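Local coordinates for protein digeranylgeranylglycerophospholipid reductase (Sulfolobus acidocaldarius, PDB 3ATR) that uses FAD to hydrogenate the geranylgeranyl chains of archaeal phospholipid precursors, converting unsaturated archaeols into the saturated diphytanyl lipids of the membrane, at residues A[94-99]-A[218-223]; A[75-80]-A[203-208]; A[188-193]-A[261-266]. All coordinates share one frame; numbering follows the deposited sequence.

Contact 1: residues A[94-99]-A[218-223]; sequences GFELNA and WYFPKG. With FDA (dihydroflavine-adenine dinucleotide), chain B; DD9 (nonane), chain C.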
loop_
_atom_site.group_PDB
_atom_site.type_symbol
_atom_site.label_atom_id
_atom_site.label_comp_id
_atom_site.label_asym_id
_atom_site.label_seq_id
_atom_site.Cartn_x
_atom_site.Cartn_y
_atom_site.Cartn_z
ATOM N N GLY A 94 -1.107 -10.673 -13.592
ATOM C CA GLY A 94 -1.574 -9.425 -13.006
ATOM C C GLY A 94 -2.189 -8.546 -14.051
ATOM O O GLY A 94 -2.344 -8.936 -15.217
ATOM N N PHE A 95 -2.541 -7.343 -13.624
ATOM C CA PHE A 95 -3.249 -6.439 -14.491
ATOM C C PHE A 95 -2.573 -5.079 -14.415
ATOM O O PHE A 95 -2.257 -4.617 -13.335
ATOM C CB PHE A 95 -4.689 -6.300 -14.002
ATOM C CG PHE A 95 -5.406 -7.612 -13.866
ATOM C CD1 PHE A 95 -5.759 -8.340 -15.013
ATOM C CD2 PHE A 95 -5.729 -8.127 -12.608
ATOM C CE1 PHE A 95 -6.456 -9.551 -14.914
ATOM C CE2 PHE A 95 -6.399 -9.348 -12.486
ATOM C CZ PHE A 95 -6.756 -10.067 -13.620
ATOM N N GLU A 96 -2.380 -4.472 -15.576
ATOM C CA GLU A 96 -2.173 -3.006 -15.707
ATOM C C GLU A 96 -3.512 -2.322 -15.987
ATOM O O GLU A 96 -4.158 -2.517 -17.048
ATOM C CB GLU A 96 -1.152 -2.689 -16.798
ATOM C CG GLU A 96 0.193 -2.355 -16.275
ATOM C CD GLU A 96 0.193 -1.068 -15.462
ATOM O OE1 GLU A 96 0.999 -0.960 -14.529
ATOM O OE2 GLU A 96 -0.615 -0.170 -15.762
ATOM N N LEU A 97 -3.963 -1.566 -14.993
ATOM C CA LEU A 97 -5.315 -1.041 -14.933
ATOM C C LEU A 97 -5.432 0.346 -15.478
ATOM O O LEU A 97 -4.462 1.123 -15.443
ATOM C CB LEU A 97 -5.756 -0.945 -13.457
ATOM C CG LEU A 97 -5.845 -2.275 -12.704
ATOM C CD1 LEU A 97 -6.361 -2.030 -11.347
ATOM C CD2 LEU A 97 -6.823 -3.102 -13.420
ATOM N N ASN A 98 -6.627 0.672 -15.981
ATOM C CA ASN A 98 -7.064 2.053 -16.032
ATOM C C ASN A 98 -7.692 2.238 -14.649
ATOM O O ASN A 98 -8.841 1.815 -14.407
ATOM C CB ASN A 98 -8.086 2.301 -17.173
ATOM C CG ASN A 98 -8.503 3.773 -17.273
ATOM O OD1 ASN A 98 -8.770 4.416 -16.253
ATOM N ND2 ASN A 98 -8.568 4.307 -18.488
ATOM N N ALA A 99 -6.915 2.785 -13.724
ATOM C CA ALA A 99 -7.315 2.743 -12.296
ATOM C C ALA A 99 -8.637 3.519 -12.049
ATOM O O ALA A 99 -9.545 3.004 -11.377
ATOM C CB ALA A 99 -6.162 3.242 -11.375
ATOM N N TRP A 218 10.839 1.832 -12.425
ATOM C CA TRP A 218 10.007 0.857 -13.100
ATOM C C TRP A 218 9.602 1.294 -14.512
ATOM O O TRP A 218 9.623 2.475 -14.850
ATOM C CB TRP A 218 8.756 0.535 -12.274
ATOM C CG TRP A 218 7.745 1.621 -12.203
ATOM C CD1 TRP A 218 6.732 1.894 -13.095
ATOM C CD2 TRP A 218 7.572 2.535 -11.106
ATOM N NE1 TRP A 218 5.954 2.945 -12.638
ATOM C CE2 TRP A 218 6.453 3.373 -11.427
ATOM C CE3 TRP A 218 8.238 2.723 -9.888
ATOM C CZ2 TRP A 218 5.977 4.378 -10.553
ATOM C CZ3 TRP A 218 7.781 3.767 -9.016
ATOM C CH2 TRP A 218 6.660 4.586 -9.382
ATOM N N TYR A 219 9.257 0.305 -15.317
ATOM C CA TYR A 219 8.824 0.504 -16.689
ATOM C C TYR A 219 7.679 -0.496 -16.808
ATOM O O TYR A 219 7.919 -1.700 -16.841
ATOM C CB TYR A 219 10.025 0.235 -17.619
ATOM C CG TYR A 219 9.753 0.287 -19.102
ATOM C CD1 TYR A 219 10.212 1.369 -19.874
ATOM C CD2 TYR A 219 9.128 -0.788 -19.768
ATOM C CE1 TYR A 219 10.007 1.404 -21.233
ATOM C CE2 TYR A 219 8.944 -0.751 -21.146
ATOM C CZ TYR A 219 9.374 0.336 -21.855
ATOM O OH TYR A 219 9.154 0.354 -23.235
ATOM N N PHE A 220 6.424 -0.002 -16.738
ATOM C CA PHE A 220 5.259 -0.891 -16.654
ATOM C C PHE A 220 4.421 -0.698 -17.925
ATOM O O PHE A 220 3.693 0.279 -17.999
ATOM C CB PHE A 220 4.354 -0.515 -15.475
ATOM C CG PHE A 220 4.870 -0.901 -14.096
ATOM C CD1 PHE A 220 6.051 -1.620 -13.922
ATOM C CD2 PHE A 220 4.069 -0.583 -12.967
ATOM C CE1 PHE A 220 6.481 -2.005 -12.612
ATOM C CE2 PHE A 220 4.482 -0.940 -11.652
ATOM C CZ PHE A 220 5.671 -1.660 -11.490
ATOM N N PRO A 221 4.518 -1.630 -18.900
ATOM C CA PRO A 221 3.761 -1.409 -20.140
ATOM C C PRO A 221 2.259 -1.422 -19.950
ATOM O O PRO A 221 1.710 -2.268 -19.213
ATOM C CB PRO A 221 4.219 -2.563 -21.059
ATOM C CG PRO A 221 5.609 -2.919 -20.569
ATOM C CD PRO A 221 5.434 -2.785 -19.022
ATOM N N LYS A 222 1.584 -0.457 -20.563
ATOM C CA LYS A 222 0.123 -0.424 -20.517
ATOM C C LYS A 222 -0.459 -0.848 -21.866
ATOM O O LYS A 222 -1.624 -0.640 -22.129
ATOM C CB LYS A 222 -0.360 0.975 -20.131
ATOM C CG LYS A 222 -0.054 1.321 -18.680
ATOM C CD LYS A 222 -0.494 2.749 -18.364
ATOM C CE LYS A 222 -0.840 2.894 -16.881
ATOM N NZ LYS A 222 -2.263 2.396 -16.670
ATOM N N GLY A 223 0.382 -1.468 -22.692
ATOM C CA GLY A 223 -0.000 -1.899 -24.047
ATOM C C GLY A 223 1.236 -2.029 -24.910
ATOM O O GLY A 223 2.368 -1.974 -24.432
HETATM P PA FDA B . -6.280 6.931 -2.576
HETATM O O1A FDA B . -5.282 8.040 -2.389
HETATM O O2A FDA B . -6.350 6.258 -3.923
HETATM O O5B FDA B . -7.755 7.475 -2.382
HETATM C C5B FDA B . -8.059 8.382 -1.263
HETATM C C4B FDA B . -9.279 9.214 -1.649
HETATM O O4B FDA B . -9.678 10.024 -0.540
HETATM C C3B FDA B . -9.000 10.170 -2.810
HETATM O O3B FDA B . -9.847 9.826 -3.924
HETATM C C2B FDA B . -9.260 11.548 -2.220
HETATM O O2B FDA B . -9.939 12.455 -3.082
HETATM C C1B FDA B . -10.171 11.279 -1.035
HETATM N N9A FDA B . -10.024 12.193 0.113
HETATM C C8A FDA B . -8.894 12.446 0.829
HETATM N N7A FDA B . -9.227 13.240 1.888
HETATM C C5A FDA B . -10.591 13.404 1.849
HETATM C C6A FDA B . -11.495 14.093 2.643
HETATM N N6A FDA B . -11.069 14.803 3.733
HETATM N N1A FDA B . -12.817 14.074 2.286
HETATM C C2A FDA B . -13.280 13.390 1.196
HETATM N N3A FDA B . -12.392 12.701 0.414
HETATM C C4A FDA B . -11.071 12.736 0.728
HETATM N N1 FDA B . 0.227 0.301 -5.712
HETATM C C2 FDA B . -0.051 -0.716 -6.538
HETATM O O2 FDA B . -0.841 -1.569 -6.096
HETATM N N3 FDA B . 0.508 -0.824 -7.797
HETATM C C4 FDA B . 1.359 0.098 -8.289
HETATM O O4 FDA B . 1.846 -0.017 -9.421
HETATM C C4X FDA B . 1.744 1.230 -7.446
HETATM N N5 FDA B . 2.626 2.177 -7.865
HETATM C C5X FDA B . 2.549 3.389 -7.244
HETATM C C6 FDA B . 3.183 4.469 -7.876
HETATM C C7 FDA B . 3.113 5.753 -7.307
HETATM C C7M FDA B . 3.753 6.932 -8.064
HETATM C C8 FDA B . 2.465 5.907 -6.106
HETATM C C8M FDA B . 2.339 7.293 -5.459
HETATM C C9 FDA B . 1.827 4.824 -5.423
HETATM C C9A FDA B . 1.866 3.532 -6.016
HETATM N N10 FDA B . 1.262 2.400 -5.357
HETATM C C10 FDA B . 1.067 1.281 -6.131
HETATM C "C1'" FDA B . 0.369 2.630 -4.194
HETATM C "C2'" FDA B . -1.137 2.770 -4.524
HETATM O "O2'" FDA B . -1.333 3.738 -5.556
HETATM C "C3'" FDA B . -1.883 3.217 -3.263
HETATM O "O3'" FDA B . -1.367 2.433 -2.168
HETATM C "C4'" FDA B . -3.390 3.007 -3.313
HETATM O "O4'" FDA B . -3.907 3.597 -4.516
HETATM C "C5'" FDA B . -4.002 3.742 -2.108
HETATM O "O5'" FDA B . -5.433 3.554 -2.152
HETATM P P FDA B . -6.328 4.389 -1.132
HETATM O O1P FDA B . -7.786 4.114 -1.486
HETATM O O2P FDA B . -5.809 4.091 0.251
HETATM O O3P FDA B . -5.928 5.957 -1.356
HETATM C C1 DD9 C . 2.057 -9.505 -11.689
HETATM C C2 DD9 C . 1.711 -8.077 -11.291
HETATM C C3 DD9 C . 2.121 -7.879 -9.847
HETATM C C4 DD9 C . 1.743 -6.479 -9.384
HETATM C C5 DD9 C . 2.980 -5.597 -9.340
HETATM C C6 DD9 C . 2.902 -4.728 -8.083
HETATM C C7 DD9 C . 4.153 -3.901 -7.804
HETATM C C8 DD9 C . 3.711 -2.449 -7.986
HETATM C C9 DD9 C . 4.284 -1.384 -7.082
#
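Glu96 and Lys222 meet in a buried salt bridge, OE2 of Glu96 lying 3.2 Å from NZ of Lys222; as a hydrogen bond it is weak. The two side chains cross at about a right angle, and the lysine chain, straight to CE, bends at its last torsion (chi4 -82°), which carries NZ over to within 2.8 Å of the backbone O of Leu97. The other carboxylate oxygen, Glu96 OE1, approaches Phe220 obliquely, 3.5 Å from CD2, while CG of Glu96 rests 3.3 Å from the carbonyl O of Pro221. Phe220 in turn points its edge at the flavin, with O4 in the ring plane and 3.6 Å from CE2; CD1 of Trp218 covers one face of the same ring. Nonane C8 also lies at the Phe220 edge, and the far end of the alkane, C1, reaches CA of Gly94 at 3.9 Å. Glu71, the main partner of Lys222 NZ, and Asp50 add salt bridges from outside the segments, so acidic groups share one buried ammonium and would be expected to keep it charged. Both strands thus border the flavin and the alkane ending against its isoalloxazine ring, consistent with the lipid-binding side of this reductase.

Contact 2: residues A[75-80]-A[203-208]; sequences NGIKLY and LRIFID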
loop_
_atom_site.group_PDB
_atom_site.type_symbol
_atom_site.label_atom_id
_atom_site.label_comp_id
_atom_site.label_asym_id
_atom_site.label_seq_id
_atom_site.Cartn_x
_atom_site.Cartn_y
_atom_site.Cartn_z
ATOM N N ASN A 75 2.054 -10.967 -17.422
ATOM C CA ASN A 75 2.422 -12.370 -17.165
ATOM C C ASN A 75 3.675 -12.548 -16.288
ATOM O O ASN A 75 4.062 -13.696 -15.954
ATOM C CB ASN A 75 2.542 -13.111 -18.506
ATOM C CG ASN A 75 1.196 -13.260 -19.177
ATOM O OD1 ASN A 75 1.001 -12.889 -20.332
ATOM N ND2 ASN A 75 0.244 -13.754 -18.429
ATOM N N GLY A 76 4.310 -11.432 -15.931
ATOM C CA GLY A 76 5.405 -11.446 -14.965
ATOM C C GLY A 76 6.206 -10.186 -14.861
ATOM O O GLY A 76 5.803 -9.137 -15.384
ATOM N N ILE A 77 7.333 -10.281 -14.145
ATOM C CA ILE A 77 8.195 -9.148 -13.876
ATOM C C ILE A 77 9.618 -9.542 -14.200
ATOM O O ILE A 77 10.070 -10.652 -13.837
ATOM C CB ILE A 77 8.116 -8.739 -12.380
ATOM C CG1 ILE A 77 6.653 -8.461 -11.989
ATOM C CG2 ILE A 77 9.049 -7.573 -12.090
ATOM C CD1 ILE A 77 6.418 -8.211 -10.498
ATOM N N LYS A 78 10.311 -8.633 -14.862
ATOM C CA LYS A 78 11.746 -8.725 -15.039
ATOM C C LYS A 78 12.413 -7.780 -14.035
ATOM O O LYS A 78 12.199 -6.562 -14.072
ATOM C CB LYS A 78 12.118 -8.337 -16.452
ATOM C CG LYS A 78 11.476 -9.226 -17.530
ATOM C CD LYS A 78 12.430 -10.243 -18.035
ATOM C CE LYS A 78 11.812 -11.180 -19.089
ATOM N NZ LYS A 78 11.386 -10.424 -20.284
ATOM N N LEU A 79 13.238 -8.345 -13.157
ATOM C CA LEU A 79 13.982 -7.584 -12.168
ATOM C C LEU A 79 15.450 -7.464 -12.593
ATOM O O LEU A 79 16.139 -8.488 -12.848
ATOM C CB LEU A 79 13.865 -8.297 -10.821
ATOM C CG LEU A 79 14.437 -7.630 -9.582
ATOM C CD1 LEU A 79 13.604 -6.392 -9.223
ATOM C CD2 LEU A 79 14.462 -8.638 -8.402
ATOM N N TYR A 80 15.920 -6.223 -12.680
ATOM C CA TYR A 80 17.262 -5.931 -13.170
ATOM C C TYR A 80 18.220 -5.530 -12.051
ATOM O O TYR A 80 17.892 -4.655 -11.225
ATOM C CB TYR A 80 17.234 -4.785 -14.179
ATOM C CG TYR A 80 16.497 -5.071 -15.473
ATOM C CD1 TYR A 80 17.188 -5.164 -16.680
ATOM C CD2 TYR A 80 15.096 -5.213 -15.492
ATOM C CE1 TYR A 80 16.511 -5.405 -17.896
ATOM C CE2 TYR A 80 14.408 -5.464 -16.703
ATOM C CZ TYR A 80 15.128 -5.560 -17.890
ATOM O OH TYR A 80 14.478 -5.797 -19.082
ATOM N N LEU A 203 6.331 -6.512 -16.692
ATOM C CA LEU A 203 6.780 -5.301 -15.986
ATOM C C LEU A 203 8.298 -5.389 -15.835
ATOM O O LEU A 203 8.846 -6.487 -15.836
ATOM C CB LEU A 203 6.149 -5.234 -14.594
ATOM C CG LEU A 203 4.608 -5.345 -14.515
ATOM C CD1 LEU A 203 4.081 -5.324 -13.062
ATOM C CD2 LEU A 203 3.930 -4.225 -15.389
ATOM N N ARG A 204 8.958 -4.235 -15.716
ATOM C CA ARG A 204 10.411 -4.181 -15.559
ATOM C C ARG A 204 10.636 -3.387 -14.286
ATOM O O ARG A 204 10.035 -2.335 -14.121
ATOM C CB ARG A 204 11.067 -3.475 -16.710
ATOM C CG ARG A 204 10.879 -4.189 -18.040
ATOM C CD ARG A 204 11.539 -3.392 -19.149
ATOM N NE ARG A 204 11.038 -3.800 -20.432
ATOM C CZ ARG A 204 11.264 -3.164 -21.582
ATOM N NH1 ARG A 204 12.023 -2.059 -21.632
ATOM N NH2 ARG A 204 10.730 -3.635 -22.696
ATOM N N ILE A 205 11.457 -3.914 -13.388
ATOM C CA ILE A 205 11.783 -3.184 -12.162
ATOM C C ILE A 205 13.285 -3.164 -12.061
ATOM O O ILE A 205 13.929 -4.207 -12.188
ATOM C CB ILE A 205 11.161 -3.881 -10.943
ATOM C CG1 ILE A 205 9.677 -3.587 -10.882
ATOM C CG2 ILE A 205 11.875 -3.475 -9.632
ATOM C CD1 ILE A 205 8.934 -4.335 -9.807
ATOM N N PHE A 206 13.849 -1.969 -11.900
ATOM C CA PHE A 206 15.294 -1.787 -11.921
ATOM C C PHE A 206 15.752 -1.398 -10.541
ATOM O O PHE A 206 15.353 -0.336 -10.027
ATOM C CB PHE A 206 15.676 -0.689 -12.893
ATOM C CG PHE A 206 15.107 -0.864 -14.251
ATOM C CD1 PHE A 206 15.787 -1.616 -15.229
ATOM C CD2 PHE A 206 13.875 -0.264 -14.568
ATOM C CE1 PHE A 206 15.237 -1.784 -16.493
ATOM C CE2 PHE A 206 13.319 -0.409 -15.819
ATOM C CZ PHE A 206 13.984 -1.172 -16.800
ATOM N N ILE A 207 16.547 -2.277 -9.933
ATOM C CA ILE A 207 17.119 -2.017 -8.619
ATOM C C ILE A 207 18.433 -1.241 -8.802
ATOM O O ILE A 207 19.255 -1.578 -9.681
ATOM C CB ILE A 207 17.402 -3.327 -7.878
ATOM C CG1 ILE A 207 16.154 -4.239 -7.905
ATOM C CG2 ILE A 207 17.920 -3.022 -6.471
ATOM C CD1 ILE A 207 16.311 -5.536 -7.212
ATOM N N ASP A 208 18.613 -0.189 -8.009
ATOM C CA ASP A 208 19.780 0.658 -8.127
ATOM C C ASP A 208 19.722 1.645 -6.979
ATOM O O ASP A 208 18.828 2.515 -6.943
ATOM C CB ASP A 208 19.824 1.378 -9.485
ATOM C CG ASP A 208 21.211 1.943 -9.816
ATOM O OD1 ASP A 208 21.817 2.606 -8.932
ATOM O OD2 ASP A 208 21.697 1.729 -10.970
#
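Tyr80 and Phe206 share nearly the same first torsion (chi1 -65° and -52°), each ring carbon CG standing anti to the carbonyl carbon, and this sends the two side chains off side by side in the same direction. Their rings meet obliquely, with centroids 4.6 Å apart and planes at 37°; CE1 of Phe206 sits over the centre of one tyrosine face, while the carbonyl O of Ile205 lies at the tyrosine edge in its plane. The phenol end passes obliquely across the Arg204 chain, whose CD is 3.8 Å from Tyr80 OH, and the guanidinium carries on to the backbone O of Glu198. Lys78 belongs to this face too, its ammonium turned to the ring of Tyr202 in a cation-pi contact.

The other face is aliphatic. Leu79, with CG anti to its own N, swings CD1 between two isoleucines, 3.4 Å from CG2 of Ile205 and 3.5 Å from CD1 of Ile207, both tighter than ordinary van der Waals contact. Next along, CG2 of Ile77 touches CD1 of Ile205, and CG1 of Ile77 leans on CB of Leu203.

Between the faces the parallel strands are joined by five backbone hydrogen bonds, which alternate in direction from Leu203 N to Gly76 O through to Ile207 N to Tyr80 O; the straightest, Lys78 N to Leu203 O, is 2.8 Å long. The pairing is therefore two-sided: the five bonds satisfy the facing N-H and C=O groups, the aliphatic face packs by dispersion, Leu203 on it also touching the nonane, and aromatic and cationic groups occupy the reverse.

Contact 3: residues A[188-193]-A[261-266]; sequences REVLLT and KLLVKG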
loop_
_atom_site.group_PDB
_atom_site.type_symbol
_atom_site.label_atom_id
_atom_site.label_comp_id
_atom_site.label_asym_id
_atom_site.label_seq_id
_atom_site.Cartn_x
_atom_site.Cartn_y
_atom_site.Cartn_z
ATOM N N ARG A 188 5.596 9.360 -11.507
ATOM C CA ARG A 188 5.515 8.564 -12.722
ATOM C C ARG A 188 4.953 9.380 -13.871
ATOM O O ARG A 188 4.205 10.363 -13.684
ATOM C CB ARG A 188 4.645 7.293 -12.508
ATOM C CG ARG A 188 3.168 7.627 -12.222
ATOM C CD ARG A 188 2.353 7.562 -13.598
ATOM N NE ARG A 188 0.892 7.731 -13.414
ATOM C CZ ARG A 188 0.276 8.881 -13.150
ATOM N NH1 ARG A 188 0.980 10.019 -13.055
ATOM N NH2 ARG A 188 -1.029 8.889 -12.999
ATOM N N GLU A 189 5.262 8.918 -15.078
ATOM C CA GLU A 189 4.637 9.450 -16.267
ATOM C C GLU A 189 4.079 8.323 -17.122
ATOM O O GLU A 189 4.562 7.187 -17.047
ATOM C CB GLU A 189 5.688 10.205 -17.094
ATOM C CG GLU A 189 6.261 11.427 -16.276
ATOM C CD GLU A 189 7.183 12.347 -17.043
ATOM O OE1 GLU A 189 7.807 11.941 -18.055
ATOM O OE2 GLU A 189 7.315 13.510 -16.605
ATOM N N VAL A 190 3.075 8.622 -17.921
ATOM C CA VAL A 190 2.663 7.633 -18.933
ATOM C C VAL A 190 2.925 8.291 -20.264
ATOM O O VAL A 190 2.467 9.429 -20.532
ATOM C CB VAL A 190 1.166 7.285 -18.809
ATOM C CG1 VAL A 190 0.762 6.248 -19.842
ATOM C CG2 VAL A 190 0.848 6.739 -17.382
ATOM N N LEU A 191 3.661 7.562 -21.103
ATOM C CA LEU A 191 4.095 8.080 -22.410
ATOM C C LEU A 191 3.851 7.034 -23.457
ATOM O O LEU A 191 3.872 5.863 -23.143
ATOM C CB LEU A 191 5.593 8.476 -22.422
ATOM C CG LEU A 191 5.963 9.600 -21.458
ATOM C CD1 LEU A 191 6.797 8.952 -20.396
ATOM C CD2 LEU A 191 6.710 10.719 -22.157
ATOM N N LEU A 192 3.531 7.454 -24.681
ATOM C CA LEU A 192 3.591 6.522 -25.817
ATOM C C LEU A 192 5.049 6.258 -26.157
ATOM O O LEU A 192 5.934 7.069 -25.820
ATOM C CB LEU A 192 2.786 7.026 -27.037
ATOM C CG LEU A 192 1.296 7.322 -26.756
ATOM C CD1 LEU A 192 0.490 7.689 -28.019
ATOM C CD2 LEU A 192 0.605 6.171 -26.046
ATOM N N THR A 193 5.304 5.120 -26.818
ATOM C CA THR A 193 6.676 4.734 -27.194
ATOM C C THR A 193 6.890 4.837 -28.691
ATOM O O THR A 193 5.951 4.685 -29.469
ATOM C CB THR A 193 7.042 3.295 -26.742
ATOM O OG1 THR A 193 6.190 2.335 -27.392
ATOM C CG2 THR A 193 6.879 3.163 -25.246
ATOM N N LYS A 261 4.803 12.793 -26.496
ATOM C CA LYS A 261 3.521 12.092 -26.363
ATOM C C LYS A 261 3.298 11.683 -24.913
ATOM O O LYS A 261 2.971 10.524 -24.618
ATOM C CB LYS A 261 3.456 10.836 -27.228
ATOM C CG LYS A 261 3.681 11.105 -28.742
ATOM C CD LYS A 261 2.496 10.577 -29.553
ATOM C CE LYS A 261 1.199 11.351 -29.149
ATOM N NZ LYS A 261 0.096 11.315 -30.182
ATOM N N LEU A 262 3.541 12.632 -24.018
ATOM C CA LEU A 262 3.240 12.419 -22.603
ATOM C C LEU A 262 1.735 12.539 -22.367
ATOM O O LEU A 262 1.080 13.511 -22.812
ATOM C CB LEU A 262 4.020 13.403 -21.740
ATOM C CG LEU A 262 3.662 13.172 -20.262
ATOM C CD1 LEU A 262 4.865 12.989 -19.444
ATOM C CD2 LEU A 262 2.715 14.254 -19.719
ATOM N N LEU A 263 1.197 11.584 -21.620
ATOM C CA LEU A 263 -0.229 11.524 -21.391
ATOM C C LEU A 263 -0.616 12.025 -19.997
ATOM O O LEU A 263 -1.532 12.859 -19.858
ATOM C CB LEU A 263 -0.755 10.114 -21.644
ATOM C CG LEU A 263 -0.471 9.525 -23.030
ATOM C CD1 LEU A 263 -1.055 8.108 -23.141
ATOM C CD2 LEU A 263 -1.026 10.416 -24.151
ATOM N N VAL A 264 0.089 11.540 -18.977
ATOM C CA VAL A 264 -0.177 11.997 -17.593
ATOM C C VAL A 264 1.157 12.000 -16.859
ATOM O O VAL A 264 2.115 11.325 -17.259
ATOM C CB VAL A 264 -1.250 11.156 -16.783
ATOM C CG1 VAL A 264 -2.629 11.255 -17.384
ATOM C CG2 VAL A 264 -0.838 9.676 -16.579
ATOM N N LYS A 265 1.253 12.786 -15.790
ATOM C CA LYS A 265 2.466 12.756 -14.966
ATOM C C LYS A 265 2.067 13.219 -13.565
ATOM O O LYS A 265 1.060 13.914 -13.405
ATOM C CB LYS A 265 3.517 13.709 -15.627
ATOM C CG LYS A 265 3.003 15.185 -15.797
ATOM C CD LYS A 265 4.117 16.145 -16.176
ATOM C CE LYS A 265 3.566 17.490 -16.622
ATOM N NZ LYS A 265 4.727 18.194 -17.228
ATOM N N GLY A 266 2.841 12.860 -12.555
ATOM C CA GLY A 266 2.515 13.324 -11.220
ATOM C C GLY A 266 3.150 12.428 -10.183
ATOM O O GLY A 266 3.626 11.313 -10.523
#
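Strands 188-193 and 261-266 run antiparallel, their directions 177° apart, and a classic beta bulge interrupts the register where Leu263 and Val264 both face Val190. Both polar backbone atoms of Val190 are used at the bulge: O accepts from Leu263 N at 2.7 Å, and N donates to Val264 O. Beside it the valines lie alongside each other, Val190 CG2 pressed to Val264 CG2 at a tight 3.5 Å. That same CG2 of Val264 sits over the centre of one face of the Arg188 guanidinium, 3.7 Å from NH2, and the arginine bends at chi2 (95°) to lay the group there. On the opposite face of the sheet, Leu262 crosses Glu189 at about a right angle, its CD1 3.4 Å from CD of Glu189; Lys265 runs side by side with the glutamate, CB 3.6 Å from its CG. Tyr246 and Tyr187 hydrogen-bond the two Glu189 oxygens and so fix the carboxylate. Toward the other end, Leu192 lays CD1 against the Lys261 chain. Arg188 also touches Pro47 and comes close to the flavin cofactor. The arrangement is a bulged antiparallel edge pair, strand 261-271 forming an outer border of the mixed sheet, both segments falling in the range matching the geranylgeranyl reductase catalytic family.

Overall arrangement
All three contacts belong to one mixed sheet. Contact 2 pairs neighbouring strands 70-80 and 202-206 in its middle, and contact 3 pairs 183-193 with the outer strand 261-271. Contact 1 instead joins strands that are not neighbours, 87-97 and 217-221, through side chains; it is fully buried and relies on charge. The other two are partly buried and rest on backbone bonds with apolar packing, contact 3 having the more exposed residues. Contacts 1 and 2 interlock, Phe220 packing on Leu203 and Tyr219 O probably bonding Arg204 N. Contact 1 meets contact 3 where Trp218 packs on Arg188, whereas contacts 2 and 3 do not touch.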